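Local coordinates for protein voltage-sensor containing phosphatase (Ciona intestinalis, PDB 3V0G) that probably dephosphorylates phosphoinositide lipids through a PTEN-like phosphatase and C2 module that answers to a voltage sensor in the membrane, at residues L136-L141 against K151-Y156; M37-S42 against N71-R76; N14-R19 against S46-P51; P64-I69 against D117-I122. The protein carries 1 engineered substitution. All coordinates share one frame; numbering follows the deposited sequence.

How the contacts relate
All four contacts belong to the PTEN-like phosphatase domain. Contacts 2 and 4 share strand 67-73: contact 4 pairs its start with strand 121-125, while contact 2, with centre about 19 Å away, lies near its C-terminal end, where a phosphate ion, probably from the crystallisation liquor, is bound about 5 Å from the side chain of Cys73. Contact 3 borders contact 2 through strands 34-41 and 50-51, centres about 14 Å apart, with Ser41 N 2.7 Å from Asn50 O. In contact 1, helix 131-143 lies against this sheet and helix 150-161 packs on that helix: Trp140 CD1 lies 3.7 Å from Ile122 CD1 of contact 4, and Leu136 CD2 lies 3.7 Å from Leu72 CD2 of contact 2.

Contact 1. Residues L136-L141 against K151-Y156; sequences LVSSWL and KEALEY
Ser138 and Ala153 meet where two helices of the alpha/beta phosphatase fold cross, their short axes 8.5 Å apart at 129°. Small residues suit this point: the methyl CB of Ala153 sits 3.6 Å from the carbonyl O of Ser138 and 3.8 Å from Ser138 CB, which lets the backbones come as near as 4.9 Å between the two CA atoms. On one side of this pair, Leu154 turns back across the interface and sets CD2 3.5 Å from Ser138 OG. One turn further along the first helix, Leu141 continues the apolar seam: Leu141 CD1 lies 3.7 Å from Tyr156 CD2, at the ring edge and near its plane. The two side chains cross at about a right angle, and no hydrogen bond links the segments. Farther out, Val182 of helix 176-191 packs on both Ser138 and Leu154, while Phe147 meets the Tyr156 ring and Val30 O holds its hydroxyl. The hydroxyl of Ser138 is satisfied within its own helix. With chi1 at -56°, OG lies beside its own backbone N and folds back along the helix to hydrogen-bond to Gly134 O.

Contact 2. Residues M37-S42 against N71-R76; sequences MSFPSS and NLCSER
Phe39 and Arg76 both set CG opposite the backbone N, chi1 -163° and -159°, and these torsions carry the phenyl ring and the arginine chain across the gap between the segments. Arg76 runs extended from CG to NE and crosses the phenylalanine at about a right angle, with the guanidinium and ring planes only 12° apart. Its methylenes meet the rim of the ring, Arg76 CD lying 3.7 Å from Phe39 CE2. The backbone O of Arg76 comes up at the ring edge, near its plane, 3.4 Å from Phe39 CE1, where the polarised C-H of an aromatic can tolerate an oxygen. Beyond the ring, Arg76 NH2 gives Ser42 OG a weak hydrogen bond of 3.0 Å. Cys73 adds an oblique sulfur-aromatic contact, its SG 3.8 Å from Phe39 CD1. Asparagine suits its place because the amide works at both ends. Asn71 ND2 donates to Arg76 O over 3.0 Å, almost straight and on a lone pair of that carbonyl. Asn71 OD1 accepts from Cys73 N at 2.9 Å, forming an Asx turn. The Phe39 ring also meets His125 and Tyr78. The Asx turn lies at the C-terminal end of strand 67-73; a phosphate ion, probably from the crystallisation liquor, is bound about 5 Å from the Cys73 side chain. Phosphatases of this fold place their active-site P-loop at this end of the parallel strands.

Contact 3. Residues N14-R19 against S46-P51; sequences NKRRYR and SLFRNP
Arg17 reaches over to the backbone of residues 46-50, and of all the residues here it has the most surface buried by the contact. Its chain bends at chi3 (83°), which turns the guanidinium across the loop; Ser46 O lies over one face, 3.7 Å from Arg17 NH2, too far from the N-H directions to be a hydrogen bond. The polar link is indirect: a water accepts from Arg17 NH1 at 3.1 Å and donates to Asn50 OD1 at 2.8 Å. Asn50 is apt for this role, since its OD1 also accepts the backbone N-H of Asp26, so two donors, one of them the water, hold it. Phe48 is the second large contributor. Its left-handed backbone conformation (phi 62°) turns the loop, and its CA lies 4.0 Å from Arg17 NH1. The third is Arg16, an extended chain whose guanidinium stands nearly perpendicular to the Phe48 ring, with NH2 at the ring edge 4.1 Å from Phe48 CD1, which is not a cation-pi geometry. Leu47 CD2 covers one face of that ring. Arg16 NH2 and Arg17 NH1 are 3.2 Å apart, and as two donors they cannot bond. Asp24 forms a salt bridge with Arg17 NE, and Asp26 a long, weak ion pair with Arg16, which probably eases the repulsion. The basic side chains clustered near the N-terminus may resemble the segment that binds anionic membrane lipids in PTEN.

Contact 4. Residues P64-I69 against D117-I122; sequences PDKFRI and DPDHVI
Lys66 and Val121 begin a parallel strand pairing: Val121 N donates to Lys66 O at 2.8 Å, and Arg68 N donates to Val121 O at 3.0 Å. Phe67 pairs with Val121 and Arg68 with Ile122. CA-H...O contacts, such as His120 CA to Lys66 O, reinforce the ladder. On the face carrying Phe67 and Val121, the branched Val121 sets CG2 3.7 Å from Phe67 CB; beta-branched residues suit an extended chain like this one. The other face carries Arg68 and Ile122 and is covered by helix 100-115, where Asp109 takes the charge of Arg68. That helix makes the beta-alpha-beta crossover of the phosphatase sheet: the chain leaves strand 87-92, passes over strand 67-73 and enters strand 121-125. Just before the latter, Asp117 to His120 form a type I turn, and Asp117 OD2 accepts Asp119 N at 2.8 Å, forming an Asx turn within it. The other carboxylate oxygen, Asp117 OD1, makes a salt bridge of 2.9 Å with Lys66 NZ. The lysine is extended until chi4 (-69°), where a bend swings NZ toward the aspartate; its methylenes lie alongside Asp119, whose OD1 is a longer ionic partner of Lys66 NZ at 4.0 Å. Lys66 CB meets His120 in the ring plane at its edge, Asp117 CB sits over one face of the imidazole, and the histidine ring also stacks with Trp113, whose carbonyl O bonds to ND1.

Contact 1. Residues L136-L141 against K151-Y156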
# COMPACT_ATOMS: atom_id res chain seq x y z
N LEU A 136 -0.98 -1.14 -8.09
CA LEU A 136 -0.26 -1.03 -9.35
C LEU A 136 -1.18 -0.95 -10.55
O LEU A 136 -0.86 -0.28 -11.53
CB LEU A 136 0.76 -2.16 -9.51
CG LEU A 136 2.15 -1.88 -8.91
CD1 LEU A 136 2.11 -1.74 -7.38
CD2 LEU A 136 3.15 -2.94 -9.33
N VAL A 137 -2.32 -1.63 -10.49
CA VAL A 137 -3.30 -1.57 -11.57
C VAL A 137 -3.88 -0.15 -11.68
O VAL A 137 -4.00 0.38 -12.79
CB VAL A 137 -4.42 -2.63 -11.42
CG1 VAL A 137 -5.56 -2.38 -12.39
CG2 VAL A 137 -3.85 -4.04 -11.64
N SER A 138 -4.20 0.47 -10.55
CA SER A 138 -4.74 1.83 -10.55
C SER A 138 -3.70 2.83 -11.05
O SER A 138 -4.02 3.71 -11.86
CB SER A 138 -5.27 2.23 -9.17
OG SER A 138 -6.24 1.29 -8.73
N SER A 139 -2.46 2.66 -10.60
CA SER A 139 -1.36 3.49 -11.09
C SER A 139 -1.21 3.38 -12.61
O SER A 139 -1.13 4.39 -13.30
CB SER A 139 -0.05 3.17 -10.36
OG SER A 139 -0.14 3.50 -8.99
N TRP A 140 -1.21 2.15 -13.12
CA TRP A 140 -1.13 1.93 -14.57
C TRP A 140 -2.28 2.56 -15.35
O TRP A 140 -2.07 3.12 -16.43
CB TRP A 140 -1.02 0.44 -14.93
CG TRP A 140 -1.18 0.20 -16.41
CD1 TRP A 140 -2.24 -0.40 -17.04
CD2 TRP A 140 -0.28 0.61 -17.45
NE1 TRP A 140 -2.04 -0.41 -18.40
CE2 TRP A 140 -0.85 0.21 -18.68
CE3 TRP A 140 0.95 1.28 -17.46
CZ2 TRP A 140 -0.23 0.45 -19.91
CZ3 TRP A 140 1.57 1.51 -18.69
CH2 TRP A 140 0.98 1.10 -19.89
N LEU A 141 -3.50 2.46 -14.82
CA LEU A 141 -4.67 3.03 -15.48
C LEU A 141 -4.57 4.56 -15.58
O LEU A 141 -5.09 5.15 -16.53
CB LEU A 141 -5.96 2.62 -14.78
CG LEU A 141 -6.34 1.13 -14.75
CD1 LEU A 141 -7.58 0.92 -13.89
CD2 LEU A 141 -6.53 0.54 -16.15
N LYS A 151 -8.56 8.54 -7.25
CA LYS A 151 -9.87 8.11 -6.77
C LYS A 151 -10.65 7.33 -7.84
O LYS A 151 -11.17 6.26 -7.57
CB LYS A 151 -10.69 9.32 -6.29
CG LYS A 151 -12.12 8.99 -5.84
CD LYS A 151 -12.92 10.26 -5.57
CE LYS A 151 -14.41 9.96 -5.44
NZ LYS A 151 -15.24 11.18 -5.28
N GLU A 152 -10.69 7.87 -9.06
CA GLU A 152 -11.41 7.25 -10.17
C GLU A 152 -10.83 5.90 -10.57
O GLU A 152 -11.57 4.96 -10.84
CB GLU A 152 -11.47 8.17 -11.38
CG GLU A 152 -12.55 9.24 -11.30
CD GLU A 152 -12.48 10.21 -12.45
OE1 GLU A 152 -11.50 10.98 -12.53
OE2 GLU A 152 -13.41 10.20 -13.29
N ALA A 153 -9.50 5.81 -10.60
CA ALA A 153 -8.82 4.57 -10.96
C ALA A 153 -9.05 3.48 -9.91
O ALA A 153 -9.32 2.33 -10.26
CB ALA A 153 -7.33 4.81 -11.14
N LEU A 154 -8.94 3.85 -8.64
CA LEU A 154 -9.12 2.92 -7.52
C LEU A 154 -10.53 2.38 -7.44
O LEU A 154 -10.73 1.18 -7.19
CB LEU A 154 -8.74 3.59 -6.19
CG LEU A 154 -7.25 3.80 -5.93
CD1 LEU A 154 -7.05 4.87 -4.87
CD2 LEU A 154 -6.58 2.49 -5.51
N GLU A 155 -11.51 3.26 -7.66
CA GLU A 155 -12.92 2.89 -7.61
C GLU A 155 -13.27 1.98 -8.79
O GLU A 155 -14.05 1.04 -8.64
CB GLU A 155 -13.81 4.14 -7.55
CG GLU A 155 -13.65 4.92 -6.25
CD GLU A 155 -14.76 5.91 -5.98
OE1 GLU A 155 -14.86 6.38 -4.83
OE2 GLU A 155 -15.53 6.24 -6.91
N TYR A 156 -12.68 2.25 -9.95
CA TYR A 156 -12.84 1.38 -11.11
C TYR A 156 -12.26 -0.00 -10.84
O TYR A 156 -12.86 -1.01 -11.23
CB TYR A 156 -12.22 1.98 -12.37
CG TYR A 156 -12.36 1.09 -13.59
CD1 TYR A 156 -13.59 0.94 -14.24
CD2 TYR A 156 -11.26 0.39 -14.10
CE1 TYR A 156 -13.72 0.13 -15.36
CE2 TYR A 156 -11.38 -0.43 -15.22
CZ TYR A 156 -12.62 -0.56 -15.84
OH TYR A 156 -12.74 -1.37 -16.94

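Contact 2. Residues M37-S42 against N71-R76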
# COMPACT_ATOMS: atom_id res chain seq x y z
N MET A 37 -5.28 -10.73 -10.81
CA MET A 37 -5.47 -12.12 -10.40
C MET A 37 -4.74 -12.46 -9.09
O MET A 37 -3.87 -11.72 -8.65
CB MET A 37 -5.00 -13.07 -11.51
CG MET A 37 -3.52 -12.94 -11.87
SD MET A 37 -3.04 -14.08 -13.17
CE MET A 37 -1.27 -13.83 -13.25
N SER A 38 -5.11 -13.59 -8.49
CA SER A 38 -4.46 -14.07 -7.27
C SER A 38 -3.16 -14.82 -7.60
O SER A 38 -2.80 -14.97 -8.76
CB SER A 38 -5.42 -14.95 -6.46
OG SER A 38 -5.78 -16.10 -7.20
N PHE A 39 -2.46 -15.29 -6.56
CA PHE A 39 -1.16 -15.95 -6.73
C PHE A 39 -1.26 -17.27 -7.50
O PHE A 39 -2.10 -18.11 -7.17
CB PHE A 39 -0.51 -16.19 -5.36
CG PHE A 39 0.97 -16.48 -5.43
CD1 PHE A 39 1.89 -15.44 -5.41
CD2 PHE A 39 1.43 -17.79 -5.51
CE1 PHE A 39 3.26 -15.70 -5.49
CE2 PHE A 39 2.80 -18.06 -5.58
CZ PHE A 39 3.71 -17.01 -5.57
N PRO A 40 -0.42 -17.45 -8.53
CA PRO A 40 -0.29 -18.76 -9.18
C PRO A 40 0.37 -19.77 -8.25
O PRO A 40 1.60 -19.87 -8.19
CB PRO A 40 0.59 -18.47 -10.41
CG PRO A 40 1.29 -17.21 -10.09
CD PRO A 40 0.39 -16.42 -9.20
N SER A 41 -0.46 -20.50 -7.51
CA SER A 41 -0.02 -21.36 -6.41
C SER A 41 0.49 -22.73 -6.85
O SER A 41 0.09 -23.25 -7.90
CB SER A 41 -1.15 -21.53 -5.40
OG SER A 41 -1.52 -20.29 -4.83
N SER A 42 1.36 -23.30 -6.03
CA SER A 42 1.87 -24.66 -6.22
C SER A 42 0.75 -25.69 -6.06
O SER A 42 -0.23 -25.44 -5.36
CB SER A 42 3.00 -24.95 -5.23
OG SER A 42 2.55 -24.82 -3.89
N ASN A 71 4.63 -10.21 -10.56
CA ASN A 71 4.54 -10.79 -9.22
C ASN A 71 4.90 -9.75 -8.17
O ASN A 71 6.05 -9.34 -8.07
CB ASN A 71 5.43 -12.03 -9.10
CG ASN A 71 5.38 -12.66 -7.70
OD1 ASN A 71 4.58 -12.27 -6.85
ND2 ASN A 71 6.25 -13.63 -7.47
N LEU A 72 3.89 -9.33 -7.41
CA LEU A 72 4.05 -8.25 -6.43
C LEU A 72 4.35 -8.75 -5.02
O LEU A 72 4.35 -7.98 -4.07
CB LEU A 72 2.80 -7.36 -6.42
CG LEU A 72 2.67 -6.27 -7.49
CD1 LEU A 72 2.81 -6.79 -8.92
CD2 LEU A 72 1.35 -5.53 -7.34
N CYS A 73 4.60 -10.05 -4.91
CA CYS A 73 4.81 -10.67 -3.61
C CYS A 73 6.29 -10.72 -3.21
O CYS A 73 7.07 -11.44 -3.82
CB CYS A 73 4.22 -12.08 -3.60
SG CYS A 73 2.44 -12.08 -3.79
N SER A 74 6.64 -9.97 -2.18
CA SER A 74 7.97 -10.07 -1.59
C SER A 74 8.17 -11.46 -0.95
O SER A 74 9.30 -11.96 -0.88
CB SER A 74 8.17 -8.98 -0.54
OG SER A 74 7.34 -9.20 0.59
N GLU A 75 7.07 -12.06 -0.50
CA GLU A 75 7.11 -13.27 0.32
C GLU A 75 7.30 -14.56 -0.48
O GLU A 75 7.71 -15.58 0.08
CB GLU A 75 5.82 -13.41 1.14
CG GLU A 75 5.44 -12.21 2.02
CD GLU A 75 4.56 -11.19 1.30
OE1 GLU A 75 4.26 -10.14 1.91
OE2 GLU A 75 4.17 -11.43 0.13
N ARG A 76 6.98 -14.52 -1.78
CA ARG A 76 6.94 -15.76 -2.56
C ARG A 76 7.10 -15.58 -4.07
O ARG A 76 6.41 -14.76 -4.69
CB ARG A 76 5.65 -16.53 -2.26
CG ARG A 76 5.72 -18.00 -2.61
CD ARG A 76 4.40 -18.69 -2.32
NE ARG A 76 4.48 -20.13 -2.59
CZ ARG A 76 3.46 -20.97 -2.50
NH1 ARG A 76 2.25 -20.53 -2.15
NH2 ARG A 76 3.63 -22.25 -2.76

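Contact 3. Residues N14-R19 against S46-P51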
# COMPACT_ATOMS: atom_id res chain seq x y z
N ASN A 14 -19.41 -13.41 -8.67
CA ASN A 14 -19.50 -13.65 -10.12
C ASN A 14 -18.45 -12.87 -10.91
O ASN A 14 -18.06 -13.28 -12.01
CB ASN A 14 -20.91 -13.33 -10.63
CG ASN A 14 -21.95 -14.33 -10.17
OD1 ASN A 14 -21.63 -15.36 -9.57
ND2 ASN A 14 -23.22 -14.05 -10.46
N LYS A 15 -18.00 -11.75 -10.34
CA LYS A 15 -16.93 -10.94 -10.93
C LYS A 15 -15.56 -11.53 -10.59
O LYS A 15 -14.60 -11.35 -11.35
CB LYS A 15 -17.02 -9.49 -10.43
CG LYS A 15 -18.28 -8.75 -10.84
CD LYS A 15 -18.40 -7.42 -10.11
CE LYS A 15 -19.67 -6.68 -10.51
NZ LYS A 15 -19.86 -5.41 -9.74
N ARG A 16 -15.49 -12.23 -9.46
CA ARG A 16 -14.24 -12.78 -8.93
C ARG A 16 -13.63 -13.86 -9.83
O ARG A 16 -12.50 -13.70 -10.31
CB ARG A 16 -14.47 -13.33 -7.51
CG ARG A 16 -13.23 -13.90 -6.83
CD ARG A 16 -13.61 -14.69 -5.58
NE ARG A 16 -12.45 -15.12 -4.80
CZ ARG A 16 -11.95 -16.35 -4.81
NH1 ARG A 16 -10.89 -16.64 -4.06
NH2 ARG A 16 -12.50 -17.31 -5.55
N ARG A 17 -14.37 -14.94 -10.06
CA ARG A 17 -13.82 -16.11 -10.73
C ARG A 17 -14.12 -16.18 -12.23
O ARG A 17 -15.27 -16.08 -12.66
CB ARG A 17 -14.25 -17.41 -10.03
CG ARG A 17 -13.56 -17.64 -8.70
CD ARG A 17 -13.54 -19.12 -8.31
NE ARG A 17 -12.44 -19.85 -8.94
CZ ARG A 17 -11.24 -20.02 -8.40
NH1 ARG A 17 -10.95 -19.50 -7.21
NH2 ARG A 17 -10.31 -20.70 -9.05
N TYR A 18 -13.06 -16.36 -13.00
CA TYR A 18 -13.14 -16.62 -14.43
C TYR A 18 -13.53 -18.09 -14.63
O TYR A 18 -12.89 -18.98 -14.08
CB TYR A 18 -11.77 -16.35 -15.08
CG TYR A 18 -11.77 -16.37 -16.59
CD1 TYR A 18 -12.00 -15.20 -17.32
CD2 TYR A 18 -11.53 -17.55 -17.29
CE1 TYR A 18 -11.99 -15.21 -18.71
CE2 TYR A 18 -11.52 -17.57 -18.68
CZ TYR A 18 -11.75 -16.40 -19.39
OH TYR A 18 -11.75 -16.41 -20.76
N ARG A 19 -14.60 -18.32 -15.39
CA ARG A 19 -15.14 -19.67 -15.56
C ARG A 19 -15.35 -20.06 -17.03
O ARG A 19 -16.02 -21.05 -17.33
CB ARG A 19 -16.43 -19.83 -14.76
CG ARG A 19 -16.67 -21.24 -14.22
CD ARG A 19 -17.77 -21.25 -13.17
NE ARG A 19 -17.44 -20.42 -12.01
CZ ARG A 19 -16.76 -20.84 -10.94
NH1 ARG A 19 -16.53 -19.99 -9.95
NH2 ARG A 19 -16.32 -22.09 -10.86
N SER A 46 -7.58 -26.22 -6.44
CA SER A 46 -8.22 -25.07 -7.07
C SER A 46 -9.37 -24.47 -6.26
O SER A 46 -10.16 -23.68 -6.79
CB SER A 46 -8.68 -25.42 -8.49
OG SER A 46 -9.65 -26.45 -8.47
N LEU A 47 -9.45 -24.83 -4.98
CA LEU A 47 -10.45 -24.27 -4.07
C LEU A 47 -9.90 -23.01 -3.41
O LEU A 47 -9.07 -23.07 -2.50
CB LEU A 47 -10.90 -25.32 -3.04
CG LEU A 47 -12.02 -25.11 -2.02
CD1 LEU A 47 -11.48 -24.69 -0.65
CD2 LEU A 47 -13.11 -24.15 -2.50
N PHE A 48 -10.37 -21.86 -3.89
CA PHE A 48 -9.90 -20.53 -3.46
C PHE A 48 -8.42 -20.27 -3.74
O PHE A 48 -7.78 -19.46 -3.05
CB PHE A 48 -10.25 -20.24 -1.99
CG PHE A 48 -11.70 -20.48 -1.64
CD1 PHE A 48 -12.72 -20.00 -2.46
CD2 PHE A 48 -12.04 -21.18 -0.49
CE1 PHE A 48 -14.05 -20.22 -2.14
CE2 PHE A 48 -13.38 -21.40 -0.16
CZ PHE A 48 -14.38 -20.92 -0.99
N ARG A 49 -7.89 -20.94 -4.76
CA ARG A 49 -6.52 -20.69 -5.24
C ARG A 49 -6.34 -21.06 -6.72
O ARG A 49 -7.02 -21.94 -7.24
CB ARG A 49 -5.46 -21.36 -4.36
CG ARG A 49 -5.76 -22.80 -3.95
CD ARG A 49 -4.84 -23.23 -2.82
NE ARG A 49 -3.52 -23.67 -3.30
CZ ARG A 49 -2.39 -23.57 -2.59
NH1 ARG A 49 -2.40 -23.04 -1.38
NH2 ARG A 49 -1.26 -24.00 -3.12
N ASN A 50 -5.43 -20.35 -7.38
CA ASN A 50 -5.15 -20.57 -8.79
C ASN A 50 -3.95 -21.50 -8.99
O ASN A 50 -2.81 -21.09 -8.72
CB ASN A 50 -4.88 -19.24 -9.51
CG ASN A 50 -6.09 -18.31 -9.53
OD1 ASN A 50 -7.16 -18.63 -9.01
ND2 ASN A 50 -5.91 -17.14 -10.13
N PRO A 51 -4.18 -22.74 -9.46
CA PRO A 51 -3.06 -23.65 -9.70
C PRO A 51 -2.15 -23.10 -10.78
O PRO A 51 -2.64 -22.70 -11.85
CB PRO A 51 -3.74 -24.94 -10.17
CG PRO A 51 -5.20 -24.78 -9.90
CD PRO A 51 -5.47 -23.31 -9.91
O HOH W 1 -8.16 -18.36 -6.39

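Contact 4. Residues P64-I69 against D117-I122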
# COMPACT_ATOMS: atom_id res chain seq x y z
N PRO A 64 -0.99 -15.91 -26.57
CA PRO A 64 0.29 -16.53 -26.93
C PRO A 64 1.35 -15.51 -27.33
O PRO A 64 1.14 -14.73 -28.27
CB PRO A 64 -0.07 -17.43 -28.13
CG PRO A 64 -1.56 -17.54 -28.12
CD PRO A 64 -2.04 -16.25 -27.55
N ASP A 65 2.47 -15.51 -26.61
CA ASP A 65 3.61 -14.61 -26.84
C ASP A 65 3.26 -13.12 -26.77
O ASP A 65 3.95 -12.28 -27.35
CB ASP A 65 4.31 -14.95 -28.17
CG ASP A 65 5.21 -16.17 -28.06
OD1 ASP A 65 6.03 -16.22 -27.12
OD2 ASP A 65 5.10 -17.07 -28.91
N LYS A 66 2.20 -12.81 -26.02
CA LYS A 66 1.71 -11.44 -25.90
C LYS A 66 1.34 -11.09 -24.46
O LYS A 66 0.49 -10.22 -24.23
CB LYS A 66 0.50 -11.22 -26.81
CG LYS A 66 0.82 -11.21 -28.29
CD LYS A 66 -0.45 -11.14 -29.13
CE LYS A 66 -0.13 -11.16 -30.62
NZ LYS A 66 0.53 -9.91 -31.08
N PHE A 67 1.98 -11.76 -23.50
CA PHE A 67 1.71 -11.50 -22.08
C PHE A 67 2.97 -11.18 -21.26
O PHE A 67 4.08 -11.63 -21.57
CB PHE A 67 0.92 -12.65 -21.43
CG PHE A 67 1.71 -13.93 -21.25
CD1 PHE A 67 2.49 -14.14 -20.11
CD2 PHE A 67 1.65 -14.94 -22.22
CE1 PHE A 67 3.22 -15.31 -19.95
CE2 PHE A 67 2.37 -16.12 -22.06
CZ PHE A 67 3.15 -16.31 -20.93
N ARG A 68 2.76 -10.39 -20.20
CA ARG A 68 3.78 -10.13 -19.19
C ARG A 68 3.16 -10.26 -17.80
O ARG A 68 2.12 -9.65 -17.52
CB ARG A 68 4.38 -8.73 -19.40
CG ARG A 68 5.65 -8.49 -18.61
CD ARG A 68 6.49 -7.37 -19.23
NE ARG A 68 7.75 -7.19 -18.52
CZ ARG A 68 8.85 -7.93 -18.71
NH1 ARG A 68 8.85 -8.94 -19.58
NH2 ARG A 68 9.94 -7.67 -18.01
N ILE A 69 3.79 -11.05 -16.95
CA ILE A 69 3.28 -11.33 -15.60
C ILE A 69 4.04 -10.51 -14.57
O ILE A 69 5.27 -10.45 -14.59
CB ILE A 69 3.40 -12.84 -15.23
CG1 ILE A 69 2.84 -13.75 -16.34
CG2 ILE A 69 2.76 -13.13 -13.86
CD1 ILE A 69 1.34 -13.62 -16.61
N ASP A 117 3.12 -3.35 -28.94
CA ASP A 117 2.11 -4.18 -29.59
C ASP A 117 0.74 -3.97 -28.93
O ASP A 117 0.60 -4.20 -27.73
CB ASP A 117 2.51 -5.66 -29.51
CG ASP A 117 1.68 -6.56 -30.42
OD1 ASP A 117 2.25 -7.52 -30.98
OD2 ASP A 117 0.46 -6.34 -30.58
N PRO A 118 -0.26 -3.52 -29.71
CA PRO A 118 -1.64 -3.30 -29.24
C PRO A 118 -2.29 -4.54 -28.62
O PRO A 118 -3.22 -4.40 -27.82
CB PRO A 118 -2.39 -2.90 -30.52
CG PRO A 118 -1.49 -3.27 -31.65
CD PRO A 118 -0.11 -3.09 -31.11
N ASP A 119 -1.81 -5.72 -28.99
CA ASP A 119 -2.38 -6.98 -28.50
C ASP A 119 -1.69 -7.51 -27.24
O ASP A 119 -2.10 -8.55 -26.69
CB ASP A 119 -2.39 -8.03 -29.62
CG ASP A 119 -3.18 -7.58 -30.84
OD1 ASP A 119 -2.71 -7.81 -31.97
OD2 ASP A 119 -4.27 -6.99 -30.67
N HIS A 120 -0.66 -6.80 -26.79
CA HIS A 120 0.04 -7.15 -25.55
C HIS A 120 -0.84 -6.97 -24.32
O HIS A 120 -1.67 -6.05 -24.27
CB HIS A 120 1.33 -6.34 -25.38
CG HIS A 120 2.50 -6.88 -26.13
ND1 HIS A 120 3.66 -6.16 -26.31
CD2 HIS A 120 2.69 -8.07 -26.76
CE1 HIS A 120 4.52 -6.89 -27.01
NE2 HIS A 120 3.96 -8.04 -27.30
N VAL A 121 -0.67 -7.86 -23.34
CA VAL A 121 -1.42 -7.79 -22.08
C VAL A 121 -0.51 -7.85 -20.86
O VAL A 121 0.57 -8.46 -20.89
CB VAL A 121 -2.55 -8.87 -21.96
CG1 VAL A 121 -3.51 -8.81 -23.15
CG2 VAL A 121 -1.96 -10.28 -21.80
N ILE A 122 -0.93 -7.20 -19.78
CA ILE A 122 -0.24 -7.32 -18.50
C ILE A 122 -1.14 -7.99 -17.48
O ILE A 122 -2.33 -7.69 -17.40
CB ILE A 122 0.30 -5.95 -17.98
CG1 ILE A 122 -0.83 -4.93 -17.80
CG2 ILE A 122 1.39 -5.43 -18.92
CD1 ILE A 122 -0.41 -3.62 -17.15